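Local atomic coordinates of sulfonate ABC transporter, periplasmic sulfonate-binding protein SsuA (Methylobacillus flagellatus, PDB entry 3UIF), a protein that probably captures sulfonates or related sulfur compounds in the periplasm and delivers them to an ABC transporter for uptake into the cell. Residues A[17-28]-A[243-251]. Numbering follows the deposited sequence.
Sequences VGGKTVYAGSAS and REYSNKIYP
Val22 presses its CG2 branch against the start of Lys248, 3.5 Å from Lys248 N and 3.6 Å from Lys248 CB, with Lys248 CG packed on the same methyl; its other methyl, CG1, lies over Asn247. With CG1 anti to the backbone N (chi1 165°), CG2 is the branch that reaches Lys248. This valine is the buried middle of the contact. Toward Ser28 the packing gives way to a polar link: Ser28 OG lies 2.8 Å from Tyr245 O and 2.7 Å from Gly25 O, so its single proton has two carbonyls to choose between. Ser28 CB and OG also lean on Tyr245 CB, and the tyrosine ring passes Ser28 O obliquely. Within 243-251, Asn247 OD1 accepts from Ile249 N in the carbonyl plane, an Asx turn at the start of the type I turn from Asn247 to Tyr250.

The Val17 end is looser, and Lys20 and Ile249 are exposed to solvent there. Val17 CG2 meets Ile249 CG1 at 3.7 Å, the two side chains crossing at about a right angle. Lys20 CD comes no nearer than 4.3 Å to Lys248 CE, and the like charges of Lys20 NZ and Lys248 NZ, 5.0 Å apart, may disfavour closer approach. Lys248 bends at its last torsion (chi4 -75°), which turns NZ back to donate to Glu244 O at 2.9 Å from above the carbonyl plane. With an alanine here, Glu244 O would probably lose this donor and Val22 CG2 part of its cover.

The contact lays the turn leaving helix 238-245 across strand 20-23, which follows strand 6-17 through a type I' hairpin and pairs antiparallel with it in a mixed sheet, consistent with a type 2 periplasmic-binding-protein fold. Helix 26-32 starts just beyond, tied by Ser26 OG to Tyr225 of helix 215-233; on the 243-251 side, Asn255 ND2 of helix 252-257 hydrogen-bonds Asn247 O.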
ATOM      1  N   VAL A  17     -11.383  -4.894  14.835  1.00 57.56           N
ATOM      2  CA  VAL A  17     -11.867  -3.619  15.386  1.00 59.00           C
ATOM      3  C   VAL A  17     -13.346  -3.718  15.755  1.00 61.73           C
ATOM      4  O   VAL A  17     -14.203  -3.866  14.878  1.00 61.62           O
ATOM      5  CB  VAL A  17     -11.708  -2.446  14.383  1.00 58.03           C
ATOM      6  CG1 VAL A  17     -12.077  -1.117  15.057  1.00 58.66           C
ATOM      7  CG2 VAL A  17     -10.299  -2.417  13.785  1.00 51.89           C
ATOM      8  N   GLY A  18     -13.644  -3.623  17.043  1.00 63.85           N
ATOM      9  CA  GLY A  18     -15.022  -3.705  17.514  1.00 66.17           C
ATOM     10  C   GLY A  18     -15.814  -4.852  16.911  1.00 66.54           C
ATOM     11  O   GLY A  18     -16.848  -4.630  16.269  1.00 67.44           O
ATOM     12  N   GLY A  19     -15.316  -6.074  17.111  1.00 66.92           N
ATOM     13  CA  GLY A  19     -16.004  -7.300  16.697  1.00 68.36           C
ATOM     14  C   GLY A  19     -15.876  -7.675  15.229  1.00 65.89           C
ATOM     15  O   GLY A  19     -16.306  -8.752  14.830  1.00 66.88           O
ATOM     16  N   LYS A  20     -15.303  -6.790  14.417  1.00 63.16           N
ATOM     17  CA  LYS A  20     -15.131  -7.059  12.981  1.00 62.07           C
ATOM     18  C   LYS A  20     -13.646  -7.229  12.587  1.00 60.07           C
ATOM     19  O   LYS A  20     -12.759  -7.089  13.437  1.00 58.84           O
ATOM     20  CB  LYS A  20     -15.852  -5.988  12.138  1.00 60.19           C
ATOM     21  CG  LYS A  20     -17.380  -6.113  12.161  1.00 65.05           C
ATOM     22  CD  LYS A  20     -18.053  -4.925  11.476  1.00 66.11           C
ATOM     23  CE  LYS A  20     -19.574  -5.006  11.525  1.00 67.88           C
ATOM     24  NZ  LYS A  20     -20.185  -3.849  10.801  1.00 66.94           N
ATOM     25  N   THR A  21     -13.379  -7.573  11.324  1.00 57.18           N
ATOM     26  CA  THR A  21     -12.010  -7.733  10.852  1.00 54.88           C
ATOM     27  C   THR A  21     -11.754  -6.814   9.658  1.00 52.05           C
ATOM     28  O   THR A  21     -12.400  -6.939   8.609  1.00 52.60           O
ATOM     29  CB  THR A  21     -11.677  -9.182  10.439  1.00 55.03           C
ATOM     30  OG1 THR A  21     -11.909 -10.083  11.530  1.00 57.20           O
ATOM     31  CG2 THR A  21     -10.211  -9.273   9.996  1.00 52.27           C
ATOM     32  N   VAL A  22     -10.818  -5.885   9.832  1.00 50.98           N
ATOM     33  CA  VAL A  22     -10.347  -5.041   8.744  1.00 50.13           C
ATOM     34  C   VAL A  22      -9.210  -5.761   8.033  1.00 48.38           C
ATOM     35  O   VAL A  22      -8.356  -6.399   8.673  1.00 48.37           O
ATOM     36  CB  VAL A  22      -9.843  -3.651   9.248  1.00 48.75           C
ATOM     37  CG1 VAL A  22      -9.011  -2.916   8.193  1.00 47.20           C
ATOM     38  CG2 VAL A  22     -11.008  -2.788   9.687  1.00 47.42           C
ATOM     39  N   TYR A  23      -9.228  -5.643   6.705  1.00 46.94           N
ATOM     40  CA  TYR A  23      -8.159  -6.096   5.833  1.00 45.59           C
ATOM     41  C   TYR A  23      -7.650  -4.886   5.051  1.00 44.87           C
ATOM     42  O   TYR A  23      -8.468  -4.014   4.628  1.00 44.50           O
ATOM     43  CB  TYR A  23      -8.701  -7.128   4.857  1.00 45.22           C
ATOM     44  CG  TYR A  23      -9.346  -8.325   5.509  1.00 47.03           C
ATOM     45  CD1 TYR A  23     -10.705  -8.314   5.826  1.00 48.15           C
ATOM     46  CD2 TYR A  23      -8.600  -9.487   5.788  1.00 47.46           C
ATOM     47  CE1 TYR A  23     -11.306  -9.419   6.406  1.00 49.53           C
ATOM     48  CE2 TYR A  23      -9.192 -10.601   6.365  1.00 48.68           C
ATOM     49  CZ  TYR A  23     -10.544 -10.557   6.668  1.00 49.90           C
ATOM     50  OH  TYR A  23     -11.157 -11.638   7.256  1.00 51.68           O
ATOM     51  N   ALA A  24      -6.325  -4.834   4.844  1.00 43.91           N
ATOM     52  CA  ALA A  24      -5.686  -3.657   4.219  1.00 43.19           C
ATOM     53  C   ALA A  24      -6.271  -3.253   2.832  1.00 42.26           C
ATOM     54  O   ALA A  24      -5.662  -3.496   1.775  1.00 41.36           O
ATOM     55  CB  ALA A  24      -4.167  -3.820   4.174  1.00 41.77           C
ATOM     56  N   GLY A  25      -7.476  -2.655   2.874  1.00 43.07           N
ATOM     57  CA  GLY A  25      -8.136  -2.027   1.723  1.00 42.33           C
ATOM     58  C   GLY A  25      -8.533  -3.019   0.646  1.00 41.78           C
ATOM     59  O   GLY A  25      -9.740  -3.366   0.498  1.00 42.63           O
ATOM     60  N   SER A  26      -7.531  -3.481  -0.109  1.00 41.14           N
ATOM     61  CA  SER A  26      -7.793  -4.347  -1.260  1.00 41.13           C
ATOM     62  C   SER A  26      -8.405  -5.681  -0.843  1.00 41.64           C
ATOM     63  O   SER A  26      -9.372  -6.157  -1.455  1.00 41.19           O
ATOM     64  CB  SER A  26      -6.499  -4.592  -2.012  1.00 38.64           C
ATOM     65  OG  SER A  26      -6.781  -4.973  -3.337  1.00 36.80           O
ATOM     66  N   ALA A  27      -7.830  -6.271   0.206  1.00 41.49           N
ATOM     67  CA  ALA A  27      -8.225  -7.583   0.687  1.00 41.60           C
ATOM     68  C   ALA A  27      -9.678  -7.625   1.165  1.00 42.90           C
ATOM     69  O   ALA A  27     -10.402  -8.571   0.847  1.00 43.16           O
ATOM     70  CB  ALA A  27      -7.279  -8.059   1.775  1.00 42.73           C
ATOM     71  N   SER A  28     -10.118  -6.605   1.903  1.00 43.57           N
ATOM     72  CA  SER A  28     -11.475  -6.629   2.463  1.00 44.60           C
ATOM     73  C   SER A  28     -12.519  -6.860   1.354  1.00 44.36           C
ATOM     74  O   SER A  28     -13.432  -7.694   1.485  1.00 45.15           O
ATOM     75  CB  SER A  28     -11.765  -5.343   3.239  1.00 44.71           C
ATOM     76  OG  SER A  28     -11.283  -4.228   2.498  1.00 45.08           O
ATOM     77  N   ARG A 243     -17.877   2.860   3.280  1.00 46.61           N
ATOM     78  CA  ARG A 243     -18.689   2.397   4.391  0.50 48.45           C
ATOM     79  C   ARG A 243     -18.434   0.926   4.738  1.00 48.83           C
ATOM     80  O   ARG A 243     -18.493   0.561   5.910  1.00 49.75           O
ATOM     81  CB  ARG A 243     -20.173   2.678   4.132  0.50 50.41           C
ATOM     82  CG  ARG A 243     -20.482   4.160   3.980  0.50 50.81           C
ATOM     83  CD  ARG A 243     -21.950   4.401   3.674  0.50 53.54           C
ATOM     84  NE  ARG A 243     -22.230   5.795   3.341  0.50 53.90           N
ATOM     85  CZ  ARG A 243     -22.684   6.691   4.207  0.50 55.48           C
ATOM     86  NH1 ARG A 243     -22.911   6.344   5.468  0.50 56.36           N
ATOM     87  NH2 ARG A 243     -22.916   7.936   3.812  0.50 56.29           N
ATOM     88  N   GLU A 244     -18.123   0.091   3.745  1.00 47.36           N
ATOM     89  CA  GLU A 244     -17.977  -1.340   4.032  1.00 48.05           C
ATOM     90  C   GLU A 244     -16.554  -1.847   4.124  1.00 45.91           C
ATOM     91  O   GLU A 244     -16.266  -2.670   4.983  1.00 46.54           O
ATOM     92  CB  GLU A 244     -18.717  -2.227   3.023  1.00 48.35           C
ATOM     93  CG  GLU A 244     -20.068  -1.730   2.567  1.00 49.74           C
ATOM     94  CD  GLU A 244     -21.117  -1.830   3.635  1.00 56.21           C
ATOM     95  OE1 GLU A 244     -21.738  -0.781   3.943  1.00 59.06           O
ATOM     96  OE2 GLU A 244     -21.322  -2.958   4.155  1.00 58.99           O
ATOM     97  N   TYR A 245     -15.678  -1.383   3.236  1.00 44.66           N
ATOM     98  CA  TYR A 245     -14.377  -2.036   3.051  1.00 43.40           C
ATOM     99  C   TYR A 245     -13.159  -1.205   3.404  1.00 43.02           C
ATOM    100  O   TYR A 245     -12.035  -1.670   3.203  1.00 41.44           O
ATOM    101  CB  TYR A 245     -14.220  -2.566   1.618  1.00 42.71           C
ATOM    102  CG  TYR A 245     -15.422  -3.322   1.160  1.00 43.95           C
ATOM    103  CD1 TYR A 245     -16.298  -2.769   0.223  1.00 44.47           C
ATOM    104  CD2 TYR A 245     -15.722  -4.577   1.702  1.00 44.81           C
ATOM    105  CE1 TYR A 245     -17.432  -3.462  -0.175  1.00 45.78           C
ATOM    106  CE2 TYR A 245     -16.844  -5.280   1.306  1.00 46.42           C
ATOM    107  CZ  TYR A 245     -17.686  -4.721   0.369  1.00 46.55           C
ATOM    108  OH  TYR A 245     -18.795  -5.410  -0.016  1.00 48.09           O
ATOM    109  N   SER A 246     -13.357  -0.001   3.929  1.00 42.82           N
ATOM    110  CA  SER A 246     -12.196   0.821   4.237  1.00 41.92           C
ATOM    111  C   SER A 246     -11.606   0.504   5.613  1.00 42.94           C
ATOM    112  O   SER A 246     -11.911  -0.537   6.206  1.00 43.54           O
ATOM    113  CB  SER A 246     -12.481   2.317   4.048  1.00 41.95           C
ATOM    114  OG  SER A 246     -13.591   2.730   4.805  1.00 42.96           O
ATOM    115  N   ASN A 247     -10.752   1.385   6.116  1.00 41.99           N
ATOM    116  CA  ASN A 247     -10.093   1.159   7.384  1.00 42.99           C
ATOM    117  C   ASN A 247     -10.984   1.586   8.543  1.00 44.60           C
ATOM    118  O   ASN A 247     -11.121   2.780   8.826  1.00 44.76           O
ATOM    119  CB  ASN A 247      -8.790   1.923   7.396  1.00 41.86           C
ATOM    120  CG  ASN A 247      -7.861   1.475   8.486  1.00 42.57           C
ATOM    121  OD1 ASN A 247      -8.292   1.121   9.589  1.00 43.98           O
ATOM    122  ND2 ASN A 247      -6.564   1.523   8.200  1.00 40.23           N
ATOM    123  N   LYS A 248     -11.583   0.609   9.216  1.00 46.19           N
ATOM    124  CA  LYS A 248     -12.543   0.897  10.283  1.00 47.45           C
ATOM    125  C   LYS A 248     -11.937   1.363  11.607  1.00 48.10           C
ATOM    126  O   LYS A 248     -12.687   1.664  12.542  1.00 50.21           O
ATOM    127  CB  LYS A 248     -13.449  -0.308  10.561  1.00 49.43           C
ATOM    128  CG  LYS A 248     -14.123  -0.905   9.340  1.00 49.57           C
ATOM    129  CD  LYS A 248     -15.164  -1.908   9.801  1.00 55.78           C
ATOM    130  CE  LYS A 248     -15.704  -2.745   8.651  1.00 56.54           C
ATOM    131  NZ  LYS A 248     -16.650  -1.994   7.774  1.00 56.46           N
ATOM    132  N   ILE A 249     -10.609   1.410  11.719  1.00 47.46           N
ATOM    133  CA  ILE A 249      -9.991   1.985  12.926  1.00 48.47           C
ATOM    134  C   ILE A 249     -10.325   3.473  12.967  1.00 48.40           C
ATOM    135  O   ILE A 249     -10.326   4.098  14.040  1.00 49.21           O
ATOM    136  CB  ILE A 249      -8.455   1.846  12.962  1.00 47.13           C
ATOM    137  CG1 ILE A 249      -8.027   0.384  12.913  1.00 47.82           C
ATOM    138  CG2 ILE A 249      -7.891   2.501  14.223  1.00 48.45           C
ATOM    139  CD1 ILE A 249      -6.520   0.204  12.831  1.00 46.82           C
ATOM    140  N   TYR A 250     -10.622   4.008  11.784  1.00 46.89           N
ATOM    141  CA  TYR A 250     -10.819   5.427  11.577  1.00 46.65           C
ATOM    142  C   TYR A 250     -12.215   5.727  11.082  1.00 46.88           C
ATOM    143  O   TYR A 250     -12.789   4.915  10.353  1.00 46.92           O
ATOM    144  CB  TYR A 250      -9.795   5.935  10.571  1.00 44.89           C
ATOM    145  CG  TYR A 250      -8.395   5.744  11.064  1.00 44.59           C
ATOM    146  CD1 TYR A 250      -7.907   6.526  12.100  1.00 45.31           C
ATOM    147  CD2 TYR A 250      -7.564   4.753  10.526  1.00 43.60           C
ATOM    148  CE1 TYR A 250      -6.630   6.335  12.592  1.00 45.31           C
ATOM    149  CE2 TYR A 250      -6.278   4.562  11.014  1.00 43.43           C
ATOM    150  CZ  TYR A 250      -5.823   5.366  12.043  1.00 44.40           C
ATOM    151  OH  TYR A 250      -4.555   5.222  12.547  1.00 44.62           O
ATOM    152  N   PRO A 251     -12.763   6.901  11.461  1.00 47.95           N
ATOM    153  CA  PRO A 251     -14.084   7.314  10.987  1.00 48.91           C
ATOM    154  C   PRO A 251     -14.178   7.329   9.470  1.00 47.47           C
ATOM    155  O   PRO A 251     -13.174   7.532   8.765  1.00 46.04           O
ATOM    156  CB  PRO A 251     -14.223   8.744  11.527  1.00 50.10           C
ATOM    157  CG  PRO A 251     -13.340   8.790  12.720  1.00 49.65           C
ATOM    158  CD  PRO A 251     -12.178   7.898  12.383  1.00 48.62           C
TER